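Local coordinates for protein DNA polymerase sliding clamp B (Sulfolobus tokodaii, PDB 3AIZ) that encircles DNA as one subunit of a ring-shaped processivity factor, tethering the replicative polymerase and other DNA-processing proteins to the duplex, at residues V199-V208 with L240-L248; F12-V22 with Y39-F50. All coordinates share one frame; numbering follows the deposited sequence.

Interaction 1 of 2, residues V199-V208 with L240-L248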
# COMPACT_ATOMS: atom_id res chain seq x y z
N VAL A 199 -25.23 -1.81 -40.85
CA VAL A 199 -25.62 -1.64 -39.45
C VAL A 199 -25.08 -2.80 -38.62
O VAL A 199 -25.10 -3.95 -39.06
CB VAL A 199 -27.15 -1.58 -39.30
CG1 VAL A 199 -27.53 -1.35 -37.85
CG2 VAL A 199 -27.72 -0.48 -40.18
N TYR A 200 -24.61 -2.50 -37.41
CA TYR A 200 -24.07 -3.53 -36.53
C TYR A 200 -24.52 -3.33 -35.09
O TYR A 200 -24.90 -2.22 -34.70
CB TYR A 200 -22.54 -3.55 -36.59
CG TYR A 200 -21.99 -3.69 -37.99
CD1 TYR A 200 -21.56 -2.59 -38.70
CD2 TYR A 200 -21.91 -4.94 -38.60
CE1 TYR A 200 -21.06 -2.71 -39.98
CE2 TYR A 200 -21.42 -5.08 -39.88
CZ TYR A 200 -20.99 -3.96 -40.56
OH TYR A 200 -20.49 -4.09 -41.84
N SER A 201 -24.48 -4.40 -34.31
CA SER A 201 -24.84 -4.34 -32.90
C SER A 201 -23.83 -3.51 -32.11
O SER A 201 -22.63 -3.74 -32.22
CB SER A 201 -24.93 -5.75 -32.31
OG SER A 201 -25.17 -5.71 -30.92
N ILE A 202 -24.32 -2.56 -31.33
CA ILE A 202 -23.45 -1.73 -30.50
C ILE A 202 -22.75 -2.57 -29.44
O ILE A 202 -21.57 -2.37 -29.16
CB ILE A 202 -24.22 -0.59 -29.81
CG1 ILE A 202 -24.72 0.41 -30.84
CG2 ILE A 202 -23.33 0.11 -28.79
CD1 ILE A 202 -24.93 1.80 -30.29
N GLU A 203 -23.49 -3.51 -28.86
CA GLU A 203 -22.93 -4.41 -27.86
C GLU A 203 -21.67 -5.09 -28.37
O GLU A 203 -20.65 -5.15 -27.68
CB GLU A 203 -23.96 -5.46 -27.45
CG GLU A 203 -25.19 -4.89 -26.76
CD GLU A 203 -24.88 -4.29 -25.40
OE1 GLU A 203 -23.89 -4.73 -24.77
OE2 GLU A 203 -25.62 -3.39 -24.96
N VAL A 204 -21.74 -5.60 -29.60
CA VAL A 204 -20.63 -6.33 -30.18
C VAL A 204 -19.53 -5.40 -30.68
O VAL A 204 -18.35 -5.60 -30.39
CB VAL A 204 -21.10 -7.22 -31.35
CG1 VAL A 204 -19.94 -8.06 -31.87
CG2 VAL A 204 -22.25 -8.11 -30.90
N LEU A 205 -19.93 -4.37 -31.43
CA LEU A 205 -18.97 -3.43 -31.98
C LEU A 205 -18.19 -2.72 -30.87
O LEU A 205 -17.01 -2.42 -31.02
CB LEU A 205 -19.68 -2.40 -32.86
CG LEU A 205 -18.79 -1.62 -33.83
CD1 LEU A 205 -18.17 -2.57 -34.83
CD2 LEU A 205 -19.59 -0.54 -34.54
N LYS A 206 -18.87 -2.47 -29.75
CA LYS A 206 -18.25 -1.82 -28.60
C LYS A 206 -17.16 -2.71 -28.00
O LYS A 206 -16.02 -2.28 -27.84
CB LYS A 206 -19.31 -1.51 -27.54
CG LYS A 206 -18.79 -0.75 -26.33
CD LYS A 206 -19.73 -0.93 -25.15
CE LYS A 206 -21.18 -0.70 -25.55
NZ LYS A 206 -22.12 -0.93 -24.41
N ASP A 207 -17.53 -3.94 -27.67
CA ASP A 207 -16.59 -4.90 -27.09
C ASP A 207 -15.35 -5.08 -27.96
O ASP A 207 -14.22 -5.01 -27.47
CB ASP A 207 -17.27 -6.25 -26.88
CG ASP A 207 -18.35 -6.20 -25.81
OD1 ASP A 207 -18.47 -5.16 -25.14
OD2 ASP A 207 -19.07 -7.21 -25.65
N VAL A 208 -15.57 -5.31 -29.25
CA VAL A 208 -14.47 -5.49 -30.20
C VAL A 208 -13.58 -4.25 -30.25
O VAL A 208 -12.37 -4.34 -30.04
CB VAL A 208 -14.99 -5.80 -31.61
CG1 VAL A 208 -13.84 -5.83 -32.61
CG2 VAL A 208 -15.75 -7.11 -31.62
N LEU A 240 -5.02 -10.41 -34.41
CA LEU A 240 -6.40 -10.64 -34.02
C LEU A 240 -7.32 -10.26 -35.18
O LEU A 240 -7.13 -9.22 -35.81
CB LEU A 240 -6.77 -9.83 -32.78
CG LEU A 240 -6.76 -10.57 -31.44
CD1 LEU A 240 -7.06 -9.62 -30.30
CD2 LEU A 240 -7.76 -11.72 -31.47
N ILE A 241 -8.30 -11.10 -35.46
CA ILE A 241 -9.22 -10.85 -36.56
C ILE A 241 -10.66 -11.08 -36.12
O ILE A 241 -11.00 -12.14 -35.61
CB ILE A 241 -8.91 -11.75 -37.77
CG1 ILE A 241 -7.46 -11.56 -38.21
CG2 ILE A 241 -9.87 -11.46 -38.91
CD1 ILE A 241 -7.06 -12.44 -39.38
N PHE A 242 -11.50 -10.07 -36.32
CA PHE A 242 -12.90 -10.16 -35.93
C PHE A 242 -13.82 -10.08 -37.13
O PHE A 242 -13.52 -9.40 -38.11
CB PHE A 242 -13.25 -9.05 -34.93
CG PHE A 242 -12.49 -9.13 -33.64
CD1 PHE A 242 -11.31 -8.42 -33.46
CD2 PHE A 242 -12.95 -9.92 -32.60
CE1 PHE A 242 -10.61 -8.49 -32.28
CE2 PHE A 242 -12.26 -10.00 -31.41
CZ PHE A 242 -11.09 -9.28 -31.25
N TRP A 243 -14.94 -10.78 -37.05
CA TRP A 243 -15.98 -10.69 -38.07
C TRP A 243 -17.32 -10.44 -37.40
O TRP A 243 -17.77 -11.24 -36.58
CB TRP A 243 -16.03 -11.96 -38.91
CG TRP A 243 -14.93 -12.06 -39.93
CD1 TRP A 243 -13.77 -12.75 -39.82
CD2 TRP A 243 -14.90 -11.43 -41.22
NE1 TRP A 243 -13.01 -12.60 -40.96
CE2 TRP A 243 -13.69 -11.80 -41.83
CE3 TRP A 243 -15.79 -10.60 -41.92
CZ2 TRP A 243 -13.34 -11.36 -43.11
CZ3 TRP A 243 -15.44 -10.17 -43.18
CH2 TRP A 243 -14.22 -10.55 -43.76
N ILE A 244 -17.95 -9.33 -37.75
CA ILE A 244 -19.24 -8.96 -37.16
C ILE A 244 -20.36 -9.11 -38.18
O ILE A 244 -20.30 -8.54 -39.27
CB ILE A 244 -19.24 -7.51 -36.63
CG1 ILE A 244 -18.22 -7.34 -35.51
CG2 ILE A 244 -20.62 -7.12 -36.14
CD1 ILE A 244 -16.78 -7.29 -35.97
N ALA A 245 -21.38 -9.88 -37.83
CA ALA A 245 -22.55 -10.03 -38.69
C ALA A 245 -23.38 -8.76 -38.64
O ALA A 245 -23.73 -8.28 -37.56
CB ALA A 245 -23.38 -11.23 -38.25
N PRO A 246 -23.68 -8.20 -39.82
CA PRO A 246 -24.48 -6.97 -39.89
C PRO A 246 -25.94 -7.25 -39.57
O PRO A 246 -26.38 -8.40 -39.69
CB PRO A 246 -24.34 -6.57 -41.36
CG PRO A 246 -24.14 -7.85 -42.07
CD PRO A 246 -23.30 -8.69 -41.15
N ARG A 247 -26.68 -6.23 -39.16
CA ARG A 247 -28.11 -6.36 -38.95
C ARG A 247 -28.83 -6.11 -40.27
O ARG A 247 -28.72 -5.02 -40.84
CB ARG A 247 -28.61 -5.39 -37.89
CG ARG A 247 -28.10 -5.67 -36.49
CD ARG A 247 -28.79 -4.78 -35.47
NE ARG A 247 -28.27 -4.96 -34.12
CZ ARG A 247 -28.75 -5.83 -33.24
NH1 ARG A 247 -29.76 -6.62 -33.58
NH2 ARG A 247 -28.21 -5.92 -32.03
N LEU A 248 -29.56 -7.11 -40.75
CA LEU A 248 -30.29 -6.98 -42.00
C LEU A 248 -31.77 -6.73 -41.76
O LEU A 248 -32.53 -6.45 -42.69
CB LEU A 248 -30.09 -8.23 -42.87
CG LEU A 248 -28.73 -8.36 -43.57
CD1 LEU A 248 -28.44 -7.12 -44.40
CD2 LEU A 248 -27.62 -8.60 -42.57
OXT LEU A 248 -32.25 -6.80 -40.62
O HOH W 1 -26.45 -3.93 -42.35
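Tyr200 and Ile244 meet at about a right angle, the tyrosine presenting CD2 to the CG2 branch of the isoleucine at 3.5 Å. The neighbouring ring atom CE2 lies 3.6 Å from Pro246 CB, and Ala245 O sits at the ring edge, near its plane. The ring therefore touches both the end of strand 240-244 and the residues that follow it, while its hydroxyl is hydrogen-bonded farther on, to Ile226 O. Beyond Ser201, at the N-cap position of the helix, segment 202-208 passes over the strand almost antiparallel to it (169°, axes 9.9 Å apart). Here Val204 and Ile244 lie alongside each other, pointing opposite ways, with CG1 of Val204 4.1 Å from CG1 of Ile244. One helical turn on, Val208 lies over a face of Phe242 in a CH-pi contact, its CG1 4.0 Å from the ring centroid and 23° off the normal. A chi1 of 174° sets CG1 over the face, while CG2 touches the ring near CD2. At the other end the contact passes to the backbone: Arg247 N donates to Val199 O (2.8 Å), and a water links Val199 N with Arg247 O. The Arg247 chain extends from there to lay its guanidinium beside Ser201, with Glu156 as a weak, long ion-pair partner. A helix laid by its apolar face over a strand is the building scheme of the PCNA fold, here in the C-terminal domain, whose final tail residues, as in PCNA relatives, probably border the groove for partner peptides.

Interaction 2 of 2, residues F12-V22 with Y39-F50; sequences FYSLLSGLLKV and YLTDDKVLMVIF
Leu15 stands over Phe50 and Leu19 over Val48, with CA atoms 7.0 and 6.4 Å apart, as the chain passes through a type I turn (Leu16 to Leu19) and then a type II turn (Leu19 to Val22). It thereby crosses a β-hairpin of the PCNA N-terminal domain, whose strands 39-40 and 46-50 are joined through a type I turn from Thr41 to Lys44. At the helical end Phe50 is met by two residues. Leu15 CD1 comes to its ring edge in the ring plane, near CE1, while Phe50 CZ lies over one face of the Phe12 ring, the two aromatic planes inclined at 43° and their centroids 5.5 Å apart. Farther along, Leu19 crosses Val48 obliquely through CD2 and CG1, and Leu20 reaches Leu46 at about a right angle, CD1 to CD2 at 3.9 Å; the same Leu20 methyl also lies against Val208 of helix 202-211. Near the hairpin turn, the aliphatic part of Lys21 passes the CG2 methyl of Thr41. Tyr39 ties the second turn down. Its CG lies between the backbone N and the carbonyl carbon (chi1 65°), which raises the ring from the strand toward Val22, whose CB is 3.5 Å from CZ. Leu20 O lies at the ring edge, in plane, and accepts a hydrogen bond from Tyr39 OH, the hydroxyl standing 51° out of the carbonyl plane.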
# COMPACT_ATOMS: atom_id res chain seq x y z
N PHE A 12 1.66 -12.03 -27.47
CA PHE A 12 0.89 -13.26 -27.40
C PHE A 12 -0.21 -13.14 -26.34
O PHE A 12 -1.35 -13.55 -26.57
CB PHE A 12 1.81 -14.43 -27.05
CG PHE A 12 1.28 -15.78 -27.46
CD1 PHE A 12 2.06 -16.65 -28.21
CD2 PHE A 12 0.00 -16.18 -27.10
CE1 PHE A 12 1.58 -17.89 -28.59
CE2 PHE A 12 -0.48 -17.41 -27.48
CZ PHE A 12 0.30 -18.27 -28.22
N TYR A 13 0.14 -12.58 -25.19
CA TYR A 13 -0.81 -12.41 -24.09
C TYR A 13 -1.91 -11.41 -24.43
O TYR A 13 -3.07 -11.62 -24.06
CB TYR A 13 -0.08 -11.98 -22.81
CG TYR A 13 -1.00 -11.70 -21.64
CD1 TYR A 13 -1.40 -10.41 -21.34
CD2 TYR A 13 -1.47 -12.73 -20.84
CE1 TYR A 13 -2.24 -10.14 -20.28
CE2 TYR A 13 -2.31 -12.48 -19.77
CZ TYR A 13 -2.69 -11.19 -19.50
OH TYR A 13 -3.53 -10.93 -18.43
N SER A 14 -1.55 -10.33 -25.11
CA SER A 14 -2.53 -9.33 -25.51
C SER A 14 -3.58 -9.93 -26.43
O SER A 14 -4.77 -9.66 -26.30
CB SER A 14 -1.84 -8.14 -26.20
OG SER A 14 -1.18 -7.32 -25.26
N LEU A 15 -3.13 -10.77 -27.36
CA LEU A 15 -4.03 -11.45 -28.28
C LEU A 15 -5.04 -12.30 -27.53
O LEU A 15 -6.25 -12.17 -27.73
CB LEU A 15 -3.23 -12.30 -29.27
CG LEU A 15 -2.21 -11.52 -30.10
CD1 LEU A 15 -1.32 -12.46 -30.91
CD2 LEU A 15 -2.90 -10.51 -31.00
N LEU A 16 -4.55 -13.18 -26.66
CA LEU A 16 -5.41 -14.08 -25.91
C LEU A 16 -6.41 -13.33 -25.03
O LEU A 16 -7.54 -13.79 -24.82
CB LEU A 16 -4.58 -15.04 -25.06
CG LEU A 16 -3.67 -16.01 -25.83
CD1 LEU A 16 -2.86 -16.85 -24.86
CD2 LEU A 16 -4.49 -16.90 -26.75
N SER A 17 -6.00 -12.18 -24.50
CA SER A 17 -6.86 -11.39 -23.63
C SER A 17 -7.93 -10.67 -24.44
O SER A 17 -8.84 -10.06 -23.88
CB SER A 17 -6.04 -10.38 -22.83
OG SER A 17 -5.54 -9.35 -23.67
N GLY A 18 -7.81 -10.74 -25.76
CA GLY A 18 -8.75 -10.08 -26.65
C GLY A 18 -9.86 -11.00 -27.12
O GLY A 18 -10.80 -10.57 -27.78
N LEU A 19 -9.75 -12.28 -26.78
CA LEU A 19 -10.77 -13.26 -27.16
C LEU A 19 -12.07 -13.01 -26.40
O LEU A 19 -12.20 -13.41 -25.24
CB LEU A 19 -10.26 -14.68 -26.93
CG LEU A 19 -8.96 -15.05 -27.65
CD1 LEU A 19 -8.60 -16.50 -27.41
CD2 LEU A 19 -9.08 -14.78 -29.14
N LEU A 20 -13.02 -12.36 -27.05
CA LEU A 20 -14.29 -11.99 -26.42
C LEU A 20 -15.19 -13.19 -26.16
O LEU A 20 -15.39 -14.04 -27.03
CB LEU A 20 -15.03 -10.97 -27.28
CG LEU A 20 -14.41 -9.57 -27.39
CD1 LEU A 20 -15.12 -8.76 -28.45
CD2 LEU A 20 -14.44 -8.86 -26.05
N LYS A 21 -15.74 -13.25 -24.95
CA LYS A 21 -16.66 -14.32 -24.56
C LYS A 21 -16.05 -15.70 -24.75
O LYS A 21 -16.77 -16.69 -24.85
CB LYS A 21 -17.97 -14.21 -25.36
CG LYS A 21 -18.78 -12.96 -25.07
CD LYS A 21 -20.04 -12.92 -25.93
CE LYS A 21 -20.86 -11.66 -25.66
NZ LYS A 21 -21.37 -11.61 -24.27
N VAL A 22 -14.73 -15.76 -24.80
CA VAL A 22 -14.04 -17.04 -24.98
C VAL A 22 -14.21 -17.93 -23.76
O VAL A 22 -13.99 -17.49 -22.63
CB VAL A 22 -12.54 -16.85 -25.28
CG1 VAL A 22 -11.82 -16.25 -24.07
CG2 VAL A 22 -11.91 -18.18 -25.66
N TYR A 39 -13.14 -19.28 -32.90
CA TYR A 39 -14.42 -19.72 -32.38
C TYR A 39 -15.50 -18.69 -32.71
O TYR A 39 -15.20 -17.52 -32.95
CB TYR A 39 -14.35 -19.95 -30.87
CG TYR A 39 -14.09 -18.70 -30.07
CD1 TYR A 39 -12.81 -18.19 -29.94
CD2 TYR A 39 -15.13 -18.02 -29.45
CE1 TYR A 39 -12.56 -17.05 -29.21
CE2 TYR A 39 -14.90 -16.87 -28.71
CZ TYR A 39 -13.61 -16.39 -28.60
OH TYR A 39 -13.36 -15.25 -27.87
N LEU A 40 -16.74 -19.14 -32.71
CA LEU A 40 -17.87 -18.30 -33.06
C LEU A 40 -18.83 -18.24 -31.88
O LEU A 40 -19.31 -19.28 -31.42
CB LEU A 40 -18.57 -18.88 -34.29
CG LEU A 40 -19.72 -18.12 -34.94
CD1 LEU A 40 -19.30 -16.71 -35.29
CD2 LEU A 40 -20.19 -18.87 -36.18
N THR A 41 -19.09 -17.04 -31.38
CA THR A 41 -20.00 -16.87 -30.25
C THR A 41 -21.31 -17.61 -30.50
O THR A 41 -21.71 -17.82 -31.65
CB THR A 41 -20.29 -15.39 -29.97
OG1 THR A 41 -20.86 -14.78 -31.14
CG2 THR A 41 -19.01 -14.65 -29.59
N ASP A 42 -21.97 -18.01 -29.42
CA ASP A 42 -23.22 -18.77 -29.52
C ASP A 42 -24.26 -18.08 -30.40
O ASP A 42 -24.96 -18.73 -31.17
CB ASP A 42 -23.79 -19.05 -28.13
CG ASP A 42 -22.92 -20.01 -27.32
OD1 ASP A 42 -22.15 -20.77 -27.94
OD2 ASP A 42 -23.02 -20.00 -26.08
N ASP A 43 -24.35 -16.76 -30.27
CA ASP A 43 -25.30 -15.98 -31.07
C ASP A 43 -24.91 -15.96 -32.55
O ASP A 43 -25.67 -15.48 -33.39
CB ASP A 43 -25.42 -14.55 -30.53
CG ASP A 43 -24.08 -13.85 -30.42
OD1 ASP A 43 -23.20 -14.34 -29.69
OD2 ASP A 43 -23.91 -12.80 -31.08
N LYS A 44 -23.72 -16.48 -32.85
CA LYS A 44 -23.25 -16.62 -34.22
C LYS A 44 -23.06 -15.28 -34.93
O LYS A 44 -22.94 -15.24 -36.16
CB LYS A 44 -24.20 -17.51 -35.02
CG LYS A 44 -24.39 -18.91 -34.44
CD LYS A 44 -23.06 -19.63 -34.31
CE LYS A 44 -23.25 -21.06 -33.83
NZ LYS A 44 -23.93 -21.11 -32.50
N VAL A 45 -23.03 -14.20 -34.17
CA VAL A 45 -22.89 -12.87 -34.75
C VAL A 45 -21.42 -12.45 -34.86
O VAL A 45 -21.04 -11.74 -35.79
CB VAL A 45 -23.67 -11.81 -33.95
CG1 VAL A 45 -23.45 -10.42 -34.53
CG2 VAL A 45 -25.15 -12.15 -33.92
N LEU A 46 -20.61 -12.89 -33.90
CA LEU A 46 -19.21 -12.50 -33.86
C LEU A 46 -18.28 -13.70 -33.96
O LEU A 46 -18.39 -14.65 -33.19
CB LEU A 46 -18.92 -11.74 -32.56
CG LEU A 46 -17.46 -11.34 -32.32
CD1 LEU A 46 -17.01 -10.31 -33.34
CD2 LEU A 46 -17.27 -10.82 -30.91
N MET A 47 -17.35 -13.64 -34.91
CA MET A 47 -16.33 -14.67 -35.05
C MET A 47 -14.97 -14.13 -34.62
O MET A 47 -14.43 -13.22 -35.24
CB MET A 47 -16.25 -15.17 -36.49
CG MET A 47 -15.08 -16.11 -36.74
SD MET A 47 -15.06 -16.80 -38.40
CE MET A 47 -16.61 -17.69 -38.41
N VAL A 48 -14.43 -14.70 -33.54
CA VAL A 48 -13.12 -14.29 -33.06
C VAL A 48 -12.03 -15.19 -33.62
O VAL A 48 -12.10 -16.41 -33.51
CB VAL A 48 -13.06 -14.30 -31.52
CG1 VAL A 48 -11.71 -13.78 -31.05
CG2 VAL A 48 -14.18 -13.47 -30.94
N ILE A 49 -11.02 -14.57 -34.23
CA ILE A 49 -9.91 -15.31 -34.80
C ILE A 49 -8.57 -14.85 -34.23
O ILE A 49 -8.27 -13.66 -34.20
CB ILE A 49 -9.86 -15.18 -36.34
CG1 ILE A 49 -11.10 -15.82 -36.97
CG2 ILE A 49 -8.61 -15.83 -36.89
CD1 ILE A 49 -11.13 -15.71 -38.47
N PHE A 50 -7.78 -15.81 -33.78
CA PHE A 50 -6.41 -15.56 -33.36
C PHE A 50 -5.49 -16.26 -34.36
O PHE A 50 -5.62 -17.46 -34.57
CB PHE A 50 -6.19 -16.10 -31.95
CG PHE A 50 -4.75 -16.34 -31.61
CD1 PHE A 50 -3.89 -15.28 -31.38
CD2 PHE A 50 -4.25 -17.63 -31.50
CE1 PHE A 50 -2.56 -15.50 -31.07
CE2 PHE A 50 -2.93 -17.85 -31.18
CZ PHE A 50 -2.09 -16.79 -30.96

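Overall arrangement
From the N terminus, interaction 2 closes first, bringing the hairpin of residues 39-50 back against 12-22 after an excursion that includes strand 25-30. Interaction 1 closes only at the end of the chain, folding 240-248 against 199-208 round a loop that carries strands 218-223 and 226-233. The two loops follow in series, neither nested nor crossed. Their centres are nonetheless about 12 Å apart, because strands 46-53 and 239-244 run antiparallel as neighbours, with probable hydrogen bonds from Ala245 N to Val45 O and from Ile49 N to Ile241 O. Val208 also touches Leu20 and Leu46. The contacts therefore meet where the N- and C-terminal domains join.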